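Local coordinates for extracellular solute-binding protein family 1 (Pseudothermotoga lettingae, PDB 5CI5), which probably captures sugars outside the cytoplasm for uptake by an ABC transporter, and binds alpha-D-tagatose in this crystal, at residues Lys145-Lys150 / Asn177-Tyr182; Leu166-Lys171 / Val259-Gly264; Arg139-Asn144 / Asn157-Trp162. One frame throughout, in Å; residues are numbered along the deposited sequence.

Overall arrangement
All three interactions lie in one lobe. Interactions 2 and 3 each use a strand of a three-stranded antiparallel sheet, 261-264 and the central 140-144, neighbours joined by backbone hydrogen bonds, and interaction 1 packs beside it. Interaction 1 is the most peripheral, a partly buried contact of one selenomethionine arm with a loop; interactions 2 and 3 are buried. Interactions 1 and 2 follow the same principle, a flexible selenomethionine side chain ending in a methyl against small or branched apolar groups, and they adjoin where Tyr-180 meets Ala-260. Interaction 3 differs in its chemistry: prolines pack on a leucine and a tyrosine ring along strand 140-144, while an arginine just before it grips the sugar.

Interaction 1: Lys145-Lys150 / Asn177-Tyr182; sequences KAMFEK and NRIYGY
Met-147 projects from the short helix 145-150, which directly follows strand 140-144 in the solute-binding-protein fold, and meets Ile-179 and Tyr-180 in the loop between helices 162-172 and 190-202. The residue is present as selenomethionine, and its terminal methyl does the touching: CE of Met-147 lies 3.6 Å from CG2 of Ile-179. The two side chains cross obliquely, methyl against methyl, with no hydrogen bond between the segments. The same CE of Met-147 also approaches the backbone oxygen of Tyr-180, at 4.1 Å, a loose van der Waals approach. That oxygen already has a polar partner, the backbone N of Ala-260, in a probable hydrogen bond.

A long, unbranched side chain suits this place because the backbones stay well apart, the CA atoms of Met-147 and Gly-181 being 8.8 Å from each other. The arm leaves the helix with CG anti to the carbonyl carbon (chi1 -66°), continues extended through chi2, and bends only at its last torsion (chi3 75°), which carries CE over to the loop. Ile-179 answers with the methyl on its branched CB: CG2 stands anti to the backbone N, while the longer CG1 branch lies beside that N.

Just before this isoleucine, Arg-178 has a left-handed backbone conformation, and both residues face Asp-174 in a G1 beta bulge. The loop is fixed further by Gly-181 N, hydrogen-bonded to Thr-173 OG1. On the other segment, Asn-144 caps the helix through OD1 to the backbone N of Met-147. Around the contact, Ala-260 packs on Met-147 just ahead of strand 261-264, and Phe-148 turns to Met-261 of that strand and to Ile-172 of helix 162-172.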
loop_
_atom_site.group_PDB
_atom_site.type_symbol
_atom_site.label_atom_id
_atom_site.label_comp_id
_atom_site.label_asym_id
_atom_site.label_seq_id
_atom_site.Cartn_x
_atom_site.Cartn_y
_atom_site.Cartn_z
ATOM N N LYS A 145 -21.371 -2.474 -3.090
ATOM C CA LYS A 145 -22.617 -1.848 -3.503
ATOM C C LYS A 145 -23.848 -2.608 -3.024
ATOM O O LYS A 145 -24.836 -1.998 -2.591
ATOM C CB LYS A 145 -22.644 -1.732 -5.019
ATOM C CG LYS A 145 -21.733 -0.640 -5.581
ATOM C CD LYS A 145 -21.850 -0.628 -7.103
ATOM C CE LYS A 145 -21.632 0.740 -7.699
ATOM N NZ LYS A 145 -22.067 0.735 -9.130
ATOM N N ALA A 146 -23.777 -3.933 -3.088
ATOM C CA ALA A 146 -24.923 -4.761 -2.746
ATOM C C ALA A 146 -25.257 -4.626 -1.275
ATOM O O ALA A 146 -26.424 -4.687 -0.893
ATOM C CB ALA A 146 -24.654 -6.213 -3.083
HETATM N N MSE A 147 -24.227 -4.459 -0.448
HETATM C CA MSE A 147 -24.427 -4.308 0.985
HETATM C C MSE A 147 -25.038 -2.957 1.295
HETATM O O MSE A 147 -25.893 -2.879 2.162
HETATM C CB MSE A 147 -23.123 -4.511 1.742
HETATM C CG MSE A 147 -22.612 -5.928 1.638
HETATM SE SE MSE A 147 -21.018 -6.218 2.683
HETATM C CE MSE A 147 -21.824 -6.269 4.442
ATOM N N PHE A 148 -24.638 -1.903 0.584
ATOM C CA PHE A 148 -25.276 -0.592 0.754
ATOM C C PHE A 148 -26.767 -0.711 0.433
ATOM O O PHE A 148 -27.643 -0.307 1.217
ATOM C CB PHE A 148 -24.600 0.460 -0.141
ATOM C CG PHE A 148 -23.466 1.191 0.538
ATOM C CD1 PHE A 148 -22.335 0.510 0.956
ATOM C CD2 PHE A 148 -23.527 2.555 0.743
ATOM C CE1 PHE A 148 -21.297 1.180 1.568
ATOM C CE2 PHE A 148 -22.503 3.214 1.351
ATOM C CZ PHE A 148 -21.390 2.528 1.771
ATOM N N GLU A 149 -27.042 -1.327 -0.705
ATOM C CA GLU A 149 -28.421 -1.462 -1.159
ATOM C C GLU A 149 -29.257 -2.238 -0.151
ATOM O O GLU A 149 -30.374 -1.834 0.187
ATOM C CB GLU A 149 -28.457 -2.130 -2.535
ATOM C CG GLU A 149 -29.864 -2.214 -3.128
ATOM C CD GLU A 149 -29.913 -2.922 -4.466
ATOM O OE1 GLU A 149 -28.860 -3.315 -5.013
ATOM O OE2 GLU A 149 -31.032 -3.101 -4.970
ATOM N N LYS A 150 -28.716 -3.340 0.348
ATOM C CA LYS A 150 -29.440 -4.162 1.319
ATOM C C LYS A 150 -29.784 -3.355 2.581
ATOM O O LYS A 150 -30.851 -3.545 3.183
ATOM C CB LYS A 150 -28.605 -5.404 1.667
ATOM C CG LYS A 150 -29.231 -6.340 2.679
ATOM C CD LYS A 150 -30.250 -7.246 2.019
ATOM C CE LYS A 150 -31.035 -8.063 3.045
ATOM N NZ LYS A 150 -31.809 -7.203 3.990
ATOM N N ASN A 177 -25.155 -11.174 12.975
ATOM C CA ASN A 177 -25.035 -12.003 11.768
ATOM C C ASN A 177 -23.681 -11.858 11.100
ATOM O O ASN A 177 -23.502 -12.232 9.931
ATOM C CB ASN A 177 -26.160 -11.651 10.797
ATOM C CG ASN A 177 -27.514 -12.156 11.291
ATOM O OD1 ASN A 177 -27.621 -13.281 11.770
ATOM N ND2 ASN A 177 -28.531 -11.312 11.224
ATOM N N ARG A 178 -22.720 -11.316 11.852
ATOM C CA ARG A 178 -21.326 -11.235 11.419
ATOM C C ARG A 178 -21.223 -10.350 10.184
ATOM O O ARG A 178 -20.401 -10.598 9.288
ATOM C CB ARG A 178 -20.736 -12.620 11.160
ATOM C CG ARG A 178 -20.782 -13.563 12.369
ATOM C CD ARG A 178 -20.215 -14.951 12.024
ATOM N NE ARG A 178 -20.873 -15.456 10.829
ATOM C CZ ARG A 178 -20.299 -15.646 9.653
ATOM N NH1 ARG A 178 -18.998 -15.445 9.480
ATOM N NH2 ARG A 178 -21.045 -16.026 8.632
ATOM N N ILE A 179 -22.052 -9.305 10.174
ATOM C CA ILE A 179 -22.066 -8.288 9.111
ATOM C C ILE A 179 -21.518 -6.978 9.672
ATOM O O ILE A 179 -21.984 -6.512 10.690
ATOM C CB ILE A 179 -23.491 -8.056 8.554
ATOM C CG1 ILE A 179 -24.034 -9.350 7.920
ATOM C CG2 ILE A 179 -23.532 -6.892 7.560
ATOM C CD1 ILE A 179 -23.158 -9.956 6.843
ATOM N N TYR A 180 -20.554 -6.377 8.978
ATOM C CA TYR A 180 -19.844 -5.210 9.501
ATOM C C TYR A 180 -19.808 -4.080 8.497
ATOM O O TYR A 180 -19.612 -4.299 7.305
ATOM C CB TYR A 180 -18.429 -5.597 9.879
ATOM C CG TYR A 180 -18.405 -6.671 10.949
ATOM C CD1 TYR A 180 -18.448 -6.339 12.284
ATOM C CD2 TYR A 180 -18.370 -8.032 10.595
ATOM C CE1 TYR A 180 -18.441 -7.340 13.254
ATOM C CE2 TYR A 180 -18.358 -9.012 11.551
ATOM C CZ TYR A 180 -18.400 -8.666 12.862
ATOM O OH TYR A 180 -18.388 -9.680 13.783
ATOM N N GLY A 181 -20.000 -2.865 8.994
ATOM C CA GLY A 181 -19.996 -1.695 8.140
ATOM C C GLY A 181 -18.626 -1.185 7.685
ATOM O O GLY A 181 -18.508 -0.703 6.562
ATOM N N TYR A 182 -17.608 -1.278 8.537
ATOM C CA TYR A 182 -16.302 -0.625 8.237
ATOM C C TYR A 182 -15.156 -1.324 8.972
ATOM O O TYR A 182 -15.112 -1.370 10.207
ATOM C CB TYR A 182 -16.341 0.889 8.599
ATOM C CG TYR A 182 -15.051 1.599 8.233
ATOM C CD1 TYR A 182 -14.888 2.167 6.975
ATOM C CD2 TYR A 182 -13.989 1.681 9.126
ATOM C CE1 TYR A 182 -13.702 2.796 6.616
ATOM C CE2 TYR A 182 -12.805 2.312 8.779
ATOM C CZ TYR A 182 -12.662 2.853 7.505
ATOM O OH TYR A 182 -11.508 3.491 7.119
#

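Interaction 2: Leu166-Lys171 / Val259-Gly264; sequences LDAALK and VAMAIG
CE of Met-261 rests against Ala-168 and Ala-169 of helix 162-172. Here a helix packs on the face of the edge strand 261-264, in the lobe of a type 2 periplasmic-binding-protein fold. CB of Ala-168 is 3.9 Å from CE of Met-261, and CB of Ala-169 lies equally near that methyl. CE of Met-261 reaches down to the helix backbone too, 3.5 Å from N of Ala-169. Alanines suit these two positions: their single methyls let the strand residue come close to the helix backbone. Met-261, a selenomethionine, spans the gap with CG anti to the carbonyl carbon (chi1 -68°) and a bend at chi3 that brings its end onto the alanines.

In the next shell, Tyr-182, Leu-165 and Phe-148 also pack on Met-261, so its apolar arm is surrounded by apolar and aromatic groups. The strand beneath is positioned by backbone hydrogen bonds, including Ala-262 to Leu-142 and Gly-264 to Leu-140 of the central strand, while Met-261 itself bonds to Gly-183. At the end of the helix, Ala-169 O accepts a hydrogen bond from Thr-173 OG1. On its exposed side, one turn is bridged by a salt bridge in which NZ of Lys-171 meets the syn lone pair of Asp-167 OD2 at 2.6 Å.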
loop_
_atom_site.group_PDB
_atom_site.type_symbol
_atom_site.label_atom_id
_atom_site.label_comp_id
_atom_site.label_asym_id
_atom_site.label_seq_id
_atom_site.Cartn_x
_atom_site.Cartn_y
_atom_site.Cartn_z
ATOM N N LEU A 166 -19.703 7.306 9.623
ATOM C CA LEU A 166 -20.192 6.695 10.865
ATOM C C LEU A 166 -21.640 6.267 10.719
ATOM O O LEU A 166 -22.035 5.155 11.127
ATOM C CB LEU A 166 -20.062 7.673 12.023
ATOM C CG LEU A 166 -20.560 7.209 13.387
ATOM C CD1 LEU A 166 -19.864 5.920 13.786
ATOM C CD2 LEU A 166 -20.358 8.268 14.443
ATOM N N ASP A 167 -22.449 7.160 10.152
ATOM C CA ASP A 167 -23.872 6.876 9.991
ATOM C C ASP A 167 -24.074 5.642 9.109
ATOM O O ASP A 167 -24.825 4.725 9.483
ATOM C CB ASP A 167 -24.607 8.091 9.417
ATOM C CG ASP A 167 -26.120 7.956 9.537
ATOM O OD1 ASP A 167 -26.651 8.070 10.663
ATOM O OD2 ASP A 167 -26.765 7.710 8.510
ATOM N N ALA A 168 -23.363 5.571 7.986
ATOM C CA ALA A 168 -23.509 4.440 7.079
ATOM C C ALA A 168 -23.004 3.152 7.727
ATOM O O ALA A 168 -23.644 2.109 7.605
ATOM C CB ALA A 168 -22.779 4.691 5.786
ATOM N N ALA A 169 -21.842 3.223 8.382
ATOM C CA ALA A 169 -21.284 2.051 9.060
ATOM C C ALA A 169 -22.242 1.512 10.142
ATOM O O ALA A 169 -22.437 0.308 10.260
ATOM C CB ALA A 169 -19.946 2.361 9.661
ATOM N N LEU A 170 -22.843 2.399 10.923
ATOM C CA LEU A 170 -23.777 1.950 11.961
ATOM C C LEU A 170 -25.031 1.326 11.358
ATOM O O LEU A 170 -25.547 0.329 11.868
ATOM C CB LEU A 170 -24.154 3.121 12.870
ATOM C CG LEU A 170 -23.095 3.520 13.887
ATOM C CD1 LEU A 170 -23.461 4.869 14.528
ATOM C CD2 LEU A 170 -22.909 2.456 14.963
ATOM N N LYS A 171 -25.507 1.890 10.258
ATOM C CA LYS A 171 -26.724 1.418 9.602
ATOM C C LYS A 171 -26.551 0.030 8.976
ATOM O O LYS A 171 -27.476 -0.784 8.956
ATOM C CB LYS A 171 -27.154 2.429 8.546
ATOM C CG LYS A 171 -27.856 3.645 9.154
ATOM C CD LYS A 171 -28.230 4.661 8.092
ATOM C CE LYS A 171 -29.042 5.805 8.691
ATOM N NZ LYS A 171 -29.166 6.942 7.732
ATOM N N VAL A 259 -18.304 -7.501 4.878
ATOM C CA VAL A 259 -17.720 -6.207 5.281
ATOM C C VAL A 259 -17.963 -5.215 4.175
ATOM O O VAL A 259 -17.506 -5.415 3.069
ATOM C CB VAL A 259 -16.210 -6.310 5.573
ATOM C CG1 VAL A 259 -15.584 -4.899 5.833
ATOM C CG2 VAL A 259 -16.000 -7.174 6.757
ATOM N N ALA A 260 -18.670 -4.126 4.478
ATOM C CA ALA A 260 -19.164 -3.237 3.433
ATOM C C ALA A 260 -18.190 -2.170 3.004
ATOM O O ALA A 260 -18.318 -1.661 1.894
ATOM C CB ALA A 260 -20.449 -2.581 3.877
HETATM N N MSE A 261 -17.258 -1.809 3.883
HETATM C CA MSE A 261 -16.314 -0.725 3.606
HETATM C C MSE A 261 -14.980 -1.088 4.209
HETATM O O MSE A 261 -14.935 -1.656 5.290
HETATM C CB MSE A 261 -16.778 0.613 4.197
HETATM C CG MSE A 261 -18.003 1.201 3.564
HETATM SE SE MSE A 261 -18.439 2.935 4.317
HETATM C CE MSE A 261 -19.606 2.381 5.759
ATOM N N ALA A 262 -13.912 -0.712 3.517
ATOM C CA ALA A 262 -12.556 -0.844 4.033
ATOM C C ALA A 262 -11.675 0.161 3.333
ATOM O O ALA A 262 -12.109 0.840 2.408
ATOM C CB ALA A 262 -12.027 -2.252 3.800
ATOM N N ILE A 263 -10.429 0.248 3.759
ATOM C CA ILE A 263 -9.447 0.987 2.999
ATOM C C ILE A 263 -8.844 0.061 1.956
ATOM O O ILE A 263 -8.481 -1.065 2.262
ATOM C CB ILE A 263 -8.365 1.606 3.924
ATOM C CG1 ILE A 263 -9.024 2.633 4.832
ATOM C CG2 ILE A 263 -7.266 2.240 3.073
ATOM C CD1 ILE A 263 -8.116 3.254 5.835
ATOM N N GLY A 264 -8.769 0.529 0.705
ATOM C CA GLY A 264 -8.197 -0.252 -0.374
ATOM C C GLY A 264 -7.822 0.640 -1.535
ATOM O O GLY A 264 -7.653 1.843 -1.379
#

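Interaction 3: Arg139-Asn144 / Asn157-Trp162; sequences RLLLYN and NPPKTW. With T6T (alpha-D-tagatopyranose), chain C.
Tyr-143 and Pro-158 meet by a CH-pi contact. CB of Pro-158 lies over one face of the ring, 4.1 Å from the Tyr-143 centroid and displaced toward the rim. A chi1 of 67°, with CG between the backbone N and the carbonyl carbon, turns that face to Pro-158 CB, and the OH is hydrogen-bonded to Pro-155 O. Plain apolar packing continues beside it: CD2 of Leu-141 touches CG of Pro-159 at 4.1 Å, the two side chains crossing at about a right angle. The stiff, compact proline rings thus close over alternate residues of strand 140-144, the central strand of the antiparallel sheet, and lead into helix 162-172, whose N-cap is Thr-161.

Polar contacts belong to the other end, in the tagatose pocket. Arg-139 NH1 donates to the sugar hydroxyl O3 at 2.8 Å, in the guanidinium plane at its edge, and NH2 donates to the ring oxygen O6 at 3.0 Å, nearly straight (171°). The salt bridge from NH2 to Glu-247 OE1 helps fix the rotation of the guanidinium. With an alanine here, the sugar would probably lose both bonds and Glu-247 its charged mate.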
loop_
_atom_site.group_PDB
_atom_site.type_symbol
_atom_site.label_atom_id
_atom_site.label_comp_id
_atom_site.label_asym_id
_atom_site.label_seq_id
_atom_site.Cartn_x
_atom_site.Cartn_y
_atom_site.Cartn_z
ATOM N N ARG A 139 -4.628 5.228 -1.681
ATOM C CA ARG A 139 -5.636 4.598 -0.833
ATOM C C ARG A 139 -6.920 5.383 -0.779
ATOM O O ARG A 139 -6.939 6.623 -0.731
ATOM C CB ARG A 139 -5.079 4.362 0.572
ATOM C CG ARG A 139 -4.480 2.976 0.724
ATOM C CD ARG A 139 -3.670 2.750 1.986
ATOM N NE ARG A 139 -3.451 1.311 2.173
ATOM C CZ ARG A 139 -2.522 0.591 1.551
ATOM N NH1 ARG A 139 -1.669 1.179 0.721
ATOM N NH2 ARG A 139 -2.433 -0.723 1.777
ATOM N N LEU A 140 -7.986 4.601 -0.811
ATOM C CA LEU A 140 -9.359 5.074 -0.995
ATOM C C LEU A 140 -10.318 4.263 -0.149
ATOM O O LEU A 140 -9.934 3.252 0.451
ATOM C CB LEU A 140 -9.772 4.968 -2.465
ATOM C CG LEU A 140 -8.904 5.700 -3.485
ATOM C CD1 LEU A 140 -9.132 5.122 -4.866
ATOM C CD2 LEU A 140 -9.219 7.171 -3.464
ATOM N N LEU A 141 -11.565 4.717 -0.108
ATOM C CA LEU A 141 -12.639 3.874 0.394
ATOM C C LEU A 141 -12.971 2.838 -0.678
ATOM O O LEU A 141 -13.304 3.194 -1.807
ATOM C CB LEU A 141 -13.861 4.698 0.740
ATOM C CG LEU A 141 -15.026 3.942 1.337
ATOM C CD1 LEU A 141 -14.723 3.559 2.778
ATOM C CD2 LEU A 141 -16.312 4.751 1.244
ATOM N N LEU A 142 -12.851 1.572 -0.293
ATOM C CA LEU A 142 -13.349 0.418 -1.057
ATOM C C LEU A 142 -14.670 -0.011 -0.456
ATOM O O LEU A 142 -14.753 -0.161 0.755
ATOM C CB LEU A 142 -12.321 -0.722 -0.985
ATOM C CG LEU A 142 -12.623 -2.015 -1.733
ATOM C CD1 LEU A 142 -12.533 -1.825 -3.246
ATOM C CD2 LEU A 142 -11.628 -3.103 -1.276
ATOM N N TYR A 143 -15.710 -0.178 -1.269
ATOM C CA TYR A 143 -16.997 -0.511 -0.694
ATOM C C TYR A 143 -17.844 -1.389 -1.597
ATOM O O TYR A 143 -17.646 -1.448 -2.809
ATOM C CB TYR A 143 -17.747 0.783 -0.324
ATOM C CG TYR A 143 -18.182 1.650 -1.489
ATOM C CD1 TYR A 143 -17.301 2.571 -2.064
ATOM C CD2 TYR A 143 -19.483 1.585 -1.990
ATOM C CE1 TYR A 143 -17.691 3.370 -3.113
ATOM C CE2 TYR A 143 -19.880 2.386 -3.048
ATOM C CZ TYR A 143 -18.987 3.280 -3.596
ATOM O OH TYR A 143 -19.370 4.081 -4.647
ATOM N N ASN A 144 -18.813 -2.040 -0.954
ATOM C CA ASN A 144 -19.626 -3.096 -1.522
ATOM C C ASN A 144 -21.009 -2.531 -1.813
ATOM O O ASN A 144 -21.739 -2.171 -0.897
ATOM C CB ASN A 144 -19.678 -4.265 -0.524
ATOM C CG ASN A 144 -20.483 -5.465 -1.027
ATOM O OD1 ASN A 144 -21.571 -5.318 -1.575
ATOM N ND2 ASN A 144 -19.928 -6.656 -0.853
ATOM N N ASN A 157 -23.837 6.916 -3.980
ATOM C CA ASN A 157 -23.571 8.086 -3.141
ATOM C C ASN A 157 -22.849 7.691 -1.845
ATOM O O ASN A 157 -23.410 7.786 -0.748
ATOM C CB ASN A 157 -24.867 8.824 -2.811
ATOM C CG ASN A 157 -24.616 10.201 -2.216
ATOM O OD1 ASN A 157 -23.662 10.883 -2.585
ATOM N ND2 ASN A 157 -25.462 10.606 -1.278
ATOM N N PRO A 158 -21.595 7.236 -1.967
ATOM C CA PRO A 158 -20.873 6.801 -0.770
ATOM C C PRO A 158 -20.620 7.978 0.168
ATOM O O PRO A 158 -20.721 9.143 -0.241
ATOM C CB PRO A 158 -19.564 6.225 -1.336
ATOM C CG PRO A 158 -19.389 6.915 -2.647
ATOM C CD PRO A 158 -20.788 7.070 -3.189
ATOM N N PRO A 159 -20.350 7.690 1.438
ATOM C CA PRO A 159 -20.098 8.770 2.408
ATOM C C PRO A 159 -18.922 9.645 2.000
ATOM O O PRO A 159 -17.910 9.126 1.505
ATOM C CB PRO A 159 -19.796 8.015 3.710
ATOM C CG PRO A 159 -19.361 6.655 3.265
ATOM C CD PRO A 159 -20.157 6.354 2.033
ATOM N N LYS A 160 -19.041 10.945 2.253
ATOM C CA LYS A 160 -17.997 11.908 1.928
ATOM C C LYS A 160 -17.283 12.397 3.184
ATOM O O LYS A 160 -16.116 12.764 3.130
ATOM C CB LYS A 160 -18.589 13.104 1.184
ATOM C CG LYS A 160 -19.190 12.749 -0.178
ATOM C CD LYS A 160 -19.992 13.925 -0.737
ATOM C CE LYS A 160 -21.040 13.467 -1.768
ATOM N NZ LYS A 160 -22.200 14.412 -1.904
ATOM N N THR A 161 -17.988 12.396 4.311
ATOM C CA THR A 161 -17.444 12.925 5.547
ATOM C C THR A 161 -17.386 11.866 6.625
ATOM O O THR A 161 -18.022 10.808 6.530
ATOM C CB THR A 161 -18.297 14.047 6.086
ATOM O OG1 THR A 161 -19.561 13.487 6.473
ATOM C CG2 THR A 161 -18.490 15.138 5.017
ATOM N N TRP A 162 -16.627 12.151 7.665
ATOM C CA TRP A 162 -16.596 11.247 8.807
ATOM C C TRP A 162 -17.983 11.025 9.406
ATOM O O TRP A 162 -18.314 9.907 9.819
ATOM C CB TRP A 162 -15.672 11.774 9.881
ATOM C CG TRP A 162 -14.225 11.544 9.620
ATOM C CD1 TRP A 162 -13.653 11.017 8.490
ATOM C CD2 TRP A 162 -13.162 11.786 10.531
ATOM N NE1 TRP A 162 -12.296 10.936 8.649
ATOM C CE2 TRP A 162 -11.969 11.398 9.896
ATOM C CE3 TRP A 162 -13.096 12.308 11.830
ATOM C CZ2 TRP A 162 -10.724 11.503 10.516
ATOM C CZ3 TRP A 162 -11.839 12.410 12.441
ATOM C CH2 TRP A 162 -10.687 12.028 11.781
HETATM O O3 T6T C . 0.250 0.223 -1.094
HETATM C C3 T6T C . 1.103 -0.916 -1.135
HETATM C C4 T6T C . 2.245 -0.710 -0.141
HETATM O O4 T6T C . 2.907 0.534 -0.408
HETATM C C5 T6T C . 1.660 -0.724 1.254
HETATM O O5 T6T C . 2.692 -0.544 2.226
HETATM C C6 T6T C . 0.901 -2.025 1.496
HETATM O O6 T6T C . -0.149 -2.135 0.536
HETATM C C2 T6T C . 0.312 -2.145 -0.819
HETATM O O2 T6T C . 1.125 -3.305 -1.034
HETATM C C1 T6T C . -0.939 -2.255 -1.718
HETATM O O1 T6T C . -0.658 -2.208 -3.069
#